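Local coordinates for IPT/TIG domain-containing protein BACOVA_02650 (Bacteroides ovatus, PDB 5E7H) that binds polysaccharide at the cell surface and probably captures xyloglucan there before its transport into the periplasm for degradation, at residues Val5-Ser10 with Thr20-Asn25; Phe38-Gly43 with Ile54-Pro59. All blocks are in the same frame, centred on the assembly; numbering follows the deposited sequence. Where two conformers were deposited one is given.

Contact 1: Val5-Ser10 with Thr20-Asn25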
# COMPACT_ATOMS: atom_id res chain seq x y z
N VAL A 5 -2.91 20.22 -4.96
CA VAL A 5 -2.86 18.76 -4.99
C VAL A 5 -4.04 18.19 -4.22
O VAL A 5 -4.20 18.49 -3.05
CB VAL A 5 -1.56 18.23 -4.38
CG1 VAL A 5 -1.55 16.70 -4.36
CG2 VAL A 5 -0.35 18.74 -5.14
N THR A 6 -4.85 17.36 -4.87
CA THR A 6 -6.00 16.76 -4.18
C THR A 6 -5.78 15.29 -3.80
O THR A 6 -6.37 14.82 -2.84
CB THR A 6 -7.28 16.87 -5.04
OG1 THR A 6 -7.07 16.29 -6.32
CG2 THR A 6 -7.69 18.32 -5.20
N ALA A 7 -4.94 14.56 -4.54
CA ALA A 7 -4.65 13.17 -4.19
C ALA A 7 -3.36 12.69 -4.86
O ALA A 7 -2.98 13.20 -5.91
CB ALA A 7 -5.80 12.28 -4.58
N VAL A 8 -2.70 11.74 -4.22
CA VAL A 8 -1.54 11.06 -4.78
C VAL A 8 -1.85 9.57 -4.79
O VAL A 8 -2.44 9.04 -3.84
CB VAL A 8 -0.26 11.35 -3.98
CG1 VAL A 8 0.94 10.70 -4.62
CG2 VAL A 8 -0.03 12.85 -3.88
N SER A 9 -1.46 8.88 -5.86
CA SER A 9 -1.84 7.48 -6.06
C SER A 9 -1.37 6.55 -4.95
O SER A 9 -2.07 5.57 -4.59
CB SER A 9 -1.32 7.00 -7.42
OG SER A 9 0.08 7.19 -7.51
N SER A 10 -0.21 6.82 -4.37
CA SER A 10 0.32 6.01 -3.27
C SER A 10 1.30 6.81 -2.44
O SER A 10 1.93 7.74 -2.96
CB SER A 10 1.00 4.76 -3.82
OG SER A 10 1.60 4.03 -2.77
N THR A 20 0.75 8.90 -9.86
CA THR A 20 -0.23 9.82 -10.42
C THR A 20 -0.65 10.79 -9.34
O THR A 20 -0.90 10.39 -8.21
CB THR A 20 -1.46 9.07 -10.97
OG1 THR A 20 -1.04 8.10 -11.93
CG2 THR A 20 -2.41 10.03 -11.64
N ILE A 21 -0.70 12.07 -9.69
CA ILE A 21 -1.10 13.13 -8.78
C ILE A 21 -2.26 13.87 -9.40
O ILE A 21 -2.17 14.35 -10.51
CB ILE A 21 0.04 14.12 -8.52
CG1 ILE A 21 1.25 13.38 -7.95
CG2 ILE A 21 -0.43 15.23 -7.57
CD1 ILE A 21 2.48 14.26 -7.83
N THR A 22 -3.37 13.96 -8.67
CA THR A 22 -4.51 14.75 -9.15
C THR A 22 -4.57 16.08 -8.42
O THR A 22 -4.11 16.22 -7.29
CB THR A 22 -5.84 14.01 -8.95
OG1 THR A 22 -6.06 13.83 -7.55
CG2 THR A 22 -5.80 12.65 -9.60
N GLY A 23 -5.16 17.07 -9.07
CA GLY A 23 -5.23 18.39 -8.49
C GLY A 23 -5.75 19.38 -9.50
O GLY A 23 -6.57 19.04 -10.34
N GLN A 24 -5.25 20.60 -9.41
CA GLN A 24 -5.72 21.67 -10.27
C GLN A 24 -4.58 22.60 -10.63
O GLN A 24 -3.66 22.79 -9.84
CB GLN A 24 -6.85 22.45 -9.59
CG GLN A 24 -8.14 21.66 -9.43
CD GLN A 24 -9.17 22.39 -8.59
OE1 GLN A 24 -8.83 23.09 -7.64
NE2 GLN A 24 -10.44 22.22 -8.94
N ASN A 25 -4.67 23.19 -11.82
CA ASN A 25 -3.75 24.23 -12.28
C ASN A 25 -2.31 23.74 -12.44
O ASN A 25 -1.37 24.49 -12.14
CB ASN A 25 -3.76 25.40 -11.30
CG ASN A 25 -5.16 25.87 -10.98
OD1 ASN A 25 -6.01 25.97 -11.87
ND2 ASN A 25 -5.42 26.14 -9.72
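Flat groups meeting between V5-S10 and T20-N25 are backbone carbonyls. The carbonyl of T22 receives two N-H groups: T6 N lies 2.8 Å from T22 O, tilted 28° out of the carbonyl plane, and A7 N is 3.3 Å from T22 O, a weak bond. With T6 and A7 both set opposite T22, the strands form a classic beta bulge, and the antiparallel register shifts by one. Beyond it T22 N donates to A7 O (2.9 Å). S9 N meets T20 O nearly in line with the carbonyl bond.

Strands 4-8 and 18-24 form the first hairpin of the IPT/TIG domain, with 4-8 an outermost strand of its sheet. On one face V5 CG1 touches I21 CG2 at 3.7 Å, with V8 beside them at looser range; G23 sits across from V5, where a CB would press against V5 CA. On the other face lie A7 and T22, with A7 CB 3.4 Å from T22 OG1. At the bulge the T6 and T22 side chains cross at about a right angle, and T6 OG1 lies 2.9 Å from T22 OG1 in the conformer given; a second conformer was deposited, so this hydroxyl pair is doubtful.

At the strand end S9 OG sits between its own N and carbonyl carbon (chi1 56°) and accepts T20 N at 3.0 Å, almost straight at 176°. An alanine here would probably leave T20 N without this acceptor across the contact, while the S9 N bond to T20 O would remain. F198, from a loop, touches A7, S9, T20 and T22. Chemically, one face is aliphatic, while the other mixes methyl and hydroxyl groups; a serine side chain takes over the acceptor role of a backbone carbonyl where regular pairing stops.

Contact 2: Phe38-Gly43 with Ile54-Pro59; sequences FDIPVG and ISFVLP
I40 lies over one face of the F56 ring, its CG1 3.9 Å from the ring centroid and 19° off the normal, a CH-pi contact displaced toward the CD1 and CE1 rim. The two side chains cross at about a right angle, and all three carbons beyond CB take part. CG1 stands anti to the carbonyl carbon (chi1 -53°), which sets it above the ring. CG2 rests 3.8 Å from F56 CB, at the root of the aromatic side chain. The second torsion swings CD1 to a place where it touches both F56 CD1 (3.6 Å) and P59 CD (3.7 Å), joining the ring to the proline. I40 buries more surface here than any other residue of the two segments; the contact has no hydrogen bonds across it and is held by apolar packing.

F38, two residues earlier and also pointing toward the other segment, extends the packing to L58 and P59. L58 CD1 meets the edge of its ring, near the ring plane, 4.1 Å from F38 CZ, while F38 CE2 lies 4.0 Å from P59 CG. P59 is thus shared, its CD against I40 and its CG against F38. D39, between F38 and I40, points away and pairs with R31 in a salt bridge.

The surroundings are strands and loops. Strand 38-40 is an outermost strand of one antiparallel sheet, beside 31-34, and strand 53-57 belongs to the other, beside 18-24 and 46-47; the contact spans the two sheets of the immunoglobulin-like sandwich of the IPT/TIG domain. V32 touches both I40 and F56 from strand 31-34, I34 adds to I40, V19 to F56, and Y84 packs on L58 beyond the strand end.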
# COMPACT_ATOMS: atom_id res chain seq x y z
N PHE A 38 15.60 14.23 -5.07
CA PHE A 38 15.80 14.26 -6.52
C PHE A 38 14.58 14.82 -7.24
O PHE A 38 13.48 14.79 -6.70
CB PHE A 38 16.13 12.86 -7.04
CG PHE A 38 15.08 11.82 -6.74
CD1 PHE A 38 15.11 11.06 -5.56
CD2 PHE A 38 14.04 11.58 -7.63
CE1 PHE A 38 14.14 10.12 -5.29
CE2 PHE A 38 13.07 10.64 -7.36
CZ PHE A 38 13.11 9.90 -6.19
N ASP A 39 14.79 15.29 -8.47
CA ASP A 39 13.73 15.84 -9.31
C ASP A 39 13.35 14.82 -10.38
O ASP A 39 14.18 14.02 -10.82
CB ASP A 39 14.16 17.15 -10.00
CG ASP A 39 14.41 18.27 -9.02
OD1 ASP A 39 13.80 18.29 -7.94
OD2 ASP A 39 15.22 19.16 -9.36
N ILE A 40 12.09 14.88 -10.82
CA ILE A 40 11.65 14.14 -11.99
C ILE A 40 11.95 15.00 -13.21
O ILE A 40 11.52 16.15 -13.26
CB ILE A 40 10.14 13.82 -11.93
CG1 ILE A 40 9.76 13.13 -10.61
CG2 ILE A 40 9.71 13.00 -13.15
CD1 ILE A 40 10.39 11.78 -10.38
N PRO A 41 12.70 14.47 -14.20
CA PRO A 41 12.93 15.21 -15.44
C PRO A 41 11.62 15.72 -16.04
O PRO A 41 10.71 14.92 -16.20
CB PRO A 41 13.58 14.17 -16.36
CG PRO A 41 14.20 13.19 -15.44
CD PRO A 41 13.29 13.12 -14.24
N VAL A 42 11.53 17.01 -16.36
CA VAL A 42 10.28 17.59 -16.84
C VAL A 42 9.78 16.86 -18.07
O VAL A 42 8.58 16.67 -18.25
CB VAL A 42 10.43 19.09 -17.13
CG1 VAL A 42 9.18 19.66 -17.78
CG2 VAL A 42 10.74 19.83 -15.83
N GLY A 43 10.71 16.41 -18.90
CA GLY A 43 10.36 15.66 -20.10
C GLY A 43 9.71 14.32 -19.84
O GLY A 43 9.11 13.73 -20.74
N ILE A 54 -1.03 14.91 -13.14
CA ILE A 54 0.28 14.61 -13.69
C ILE A 54 0.68 13.20 -13.29
O ILE A 54 0.22 12.65 -12.26
CB ILE A 54 1.36 15.61 -13.24
CG1 ILE A 54 1.57 15.56 -11.73
CG2 ILE A 54 0.99 17.04 -13.68
CD1 ILE A 54 2.74 16.41 -11.25
N SER A 55 1.51 12.59 -14.12
CA SER A 55 2.04 11.28 -13.80
C SER A 55 3.47 11.12 -14.30
O SER A 55 3.91 11.82 -15.20
CB SER A 55 1.17 10.17 -14.39
OG SER A 55 1.14 10.25 -15.81
N PHE A 56 4.17 10.18 -13.68
CA PHE A 56 5.56 9.91 -14.00
C PHE A 56 5.94 8.60 -13.36
O PHE A 56 5.32 8.17 -12.39
CB PHE A 56 6.49 11.01 -13.49
CG PHE A 56 6.34 11.27 -12.02
CD1 PHE A 56 7.07 10.54 -11.10
CD2 PHE A 56 5.46 12.24 -11.58
CE1 PHE A 56 6.91 10.78 -9.74
CE2 PHE A 56 5.29 12.47 -10.22
CZ PHE A 56 6.02 11.75 -9.31
N VAL A 57 6.98 7.97 -13.90
CA VAL A 57 7.53 6.77 -13.32
C VAL A 57 8.52 7.14 -12.21
O VAL A 57 9.36 8.02 -12.42
CB VAL A 57 8.23 5.96 -14.40
CG1 VAL A 57 8.91 4.75 -13.80
CG2 VAL A 57 7.22 5.53 -15.47
N LEU A 58 8.42 6.49 -11.04
CA LEU A 58 9.34 6.74 -9.93
C LEU A 58 10.71 6.12 -10.29
O LEU A 58 10.80 4.90 -10.40
CB LEU A 58 8.79 6.17 -8.62
CG LEU A 58 9.64 6.49 -7.39
CD1 LEU A 58 9.57 7.96 -7.05
CD2 LEU A 58 9.19 5.65 -6.21
N PRO A 59 11.76 6.93 -10.47
CA PRO A 59 13.01 6.36 -10.99
C PRO A 59 13.91 5.70 -9.94
O PRO A 59 14.78 4.89 -10.30
CB PRO A 59 13.71 7.57 -11.59
CG PRO A 59 13.22 8.73 -10.82
CD PRO A 59 11.80 8.41 -10.44

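From the N terminus, contact 1 comes first: strand 4-8 turns back into 18-24, closing a hairpin. The chain then passes through strand 31-34 of the second sheet to 38-40, where contact 2 opens; it closes after strand 46-47, when the chain has returned to the first sheet at 53-57. The two are in series and neither encloses the other. Contact 1 pairs strands within one sheet, contact 2 joins that sheet to its partner. Strands 18-24 and 53-57 are neighbours and link them directly: I21 N lies 2.8 Å from I54 O, a probable hydrogen bond, and I21 CD1 packs 4.1 Å from F56 CE2 within the IPT/TIG domain.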